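Local coordinates for DUF3218 domain-containing protein (Pseudomonas aeruginosa, PDB 2IGS), which is of unknown function but folds as a mainly helical alpha-beta protein of the DUF3218 family, at the interface of chains A and B. Coordinates in Å, arbitrary orientation; residue numbers count along the deposited sequence, not the author numbering. Chains: chain A/B, Hypothetical protein.

The interface of chains A and B. Residues chain A 80-81, 84; chain B 8-9, 58, 66, 69, 73.
A:Phe81 and B:Tyr9 meet at the centre of this contact between two copies of a DUF3218 protein. The end of helix 63-82 and the following loop of chain A pack against the N-terminal loop and helix 63-85 of chain B. The interface as a whole is not an exact two-fold, and the structure alone does not show whether the pairing exists in solution.

The polar link is a hydrogen bond from the phenol OH of B:Tyr9 to the backbone O of A:Phe81, 2.6 Å long. The bond is bent, with a C=O...donor angle of 128°, and the phenol oxygen sits tilted 19° from the carbonyl plane. The acceptor lies at the edge of the tyrosine ring.

The aromatic contact involves the same phenol group. The side chains cross at about a right angle, but their rings lie nearly parallel and offset. B:Tyr9 OH, not the tyrosine ring, therefore sits over the centre of the A:Phe81 ring, 3.1 Å above its plane. CD2 of the phenylalanine lies 3.3 Å from B:Tyr9 CZ. With chi1 at -172°, the A:Phe81 ring swings away from its own backbone N and lies with one face against the phenol oxygen.

Aliphatic groups complete the patch. B:Ile73 brings its CD1 methyl to A:Phe81 CB at 3.5 Å. B:Ile8 CG2 meets the phenylalanine ring in plane, at its edge. On the other side of the phenol, A:Val84 CG2 packs 3.3 Å from B:Tyr9 CE2. The same methyl touches B:Ile58 CD1 at 3.8 Å.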
# COMPACT_ATOMS: atom_id res chain seq x y z
N GLY A 80 -32.04 6.11 -7.40
CA GLY A 80 -33.45 5.98 -7.00
C GLY A 80 -34.20 7.29 -6.82
O GLY A 80 -35.33 7.43 -7.28
N PHE A 81 -33.60 8.26 -6.12
CA PHE A 81 -34.13 9.61 -6.08
C PHE A 81 -34.32 10.24 -7.48
O PHE A 81 -35.37 10.84 -7.79
CB PHE A 81 -33.23 10.51 -5.26
CG PHE A 81 -33.82 11.87 -5.02
CD1 PHE A 81 -33.46 12.96 -5.82
CD2 PHE A 81 -34.78 12.06 -4.01
CE1 PHE A 81 -34.04 14.23 -5.59
CE2 PHE A 81 -35.37 13.30 -3.78
CZ PHE A 81 -35.00 14.39 -4.55
N VAL A 84 -37.15 9.76 -10.80
CA VAL A 84 -38.43 10.43 -10.93
C VAL A 84 -38.44 11.46 -12.08
O VAL A 84 -39.31 11.40 -12.95
CB VAL A 84 -38.88 11.08 -9.60
CG1 VAL A 84 -40.35 11.44 -9.64
CG2 VAL A 84 -38.64 10.12 -8.47
N ILE B 8 -35.66 5.92 -1.70
CA ILE B 8 -35.64 6.85 -0.56
C ILE B 8 -37.00 7.53 -0.30
O ILE B 8 -37.29 7.94 0.83
CB ILE B 8 -34.48 7.91 -0.73
CG1 ILE B 8 -34.08 8.53 0.63
CG2 ILE B 8 -34.82 8.94 -1.83
CD1 ILE B 8 -33.06 9.67 0.50
N TYR B 9 -37.83 7.65 -1.32
CA TYR B 9 -39.14 8.29 -1.12
C TYR B 9 -40.05 7.37 -0.27
O TYR B 9 -40.49 7.76 0.80
CB TYR B 9 -39.84 8.64 -2.45
CG TYR B 9 -39.08 9.53 -3.41
CD1 TYR B 9 -39.16 10.93 -3.33
CD2 TYR B 9 -38.33 8.99 -4.46
CE1 TYR B 9 -38.50 11.75 -4.25
CE2 TYR B 9 -37.67 9.79 -5.37
CZ TYR B 9 -37.74 11.17 -5.26
OH TYR B 9 -37.09 11.98 -6.18
N ILE B 58 -44.86 8.26 -6.32
CA ILE B 58 -43.67 9.04 -5.93
C ILE B 58 -43.43 10.25 -6.82
O ILE B 58 -42.65 11.14 -6.47
CB ILE B 58 -42.36 8.16 -5.81
CG1 ILE B 58 -41.78 7.82 -7.20
CG2 ILE B 58 -42.61 6.93 -4.95
CD1 ILE B 58 -40.44 7.02 -7.21
N SER B 66 -39.51 15.71 -0.44
CA SER B 66 -38.47 15.46 -1.46
C SER B 66 -37.21 16.30 -1.28
O SER B 66 -36.10 15.80 -1.41
CB SER B 66 -39.02 15.71 -2.87
OG SER B 66 -39.98 14.72 -3.19
N LEU B 69 -35.23 15.05 1.50
CA LEU B 69 -34.51 13.88 1.03
C LEU B 69 -33.28 14.24 0.16
O LEU B 69 -32.23 13.63 0.32
CB LEU B 69 -35.42 12.87 0.34
CG LEU B 69 -36.58 12.29 1.18
CD1 LEU B 69 -37.47 11.43 0.33
CD2 LEU B 69 -36.09 11.51 2.42
N ILE B 73 -29.15 13.31 0.84
CA ILE B 73 -28.27 12.81 -0.20
C ILE B 73 -27.08 13.73 -0.39
O ILE B 73 -25.96 13.25 -0.44
CB ILE B 73 -29.02 12.63 -1.56
CG1 ILE B 73 -30.09 11.53 -1.45
CG2 ILE B 73 -28.02 12.33 -2.70
CD1 ILE B 73 -30.95 11.34 -2.73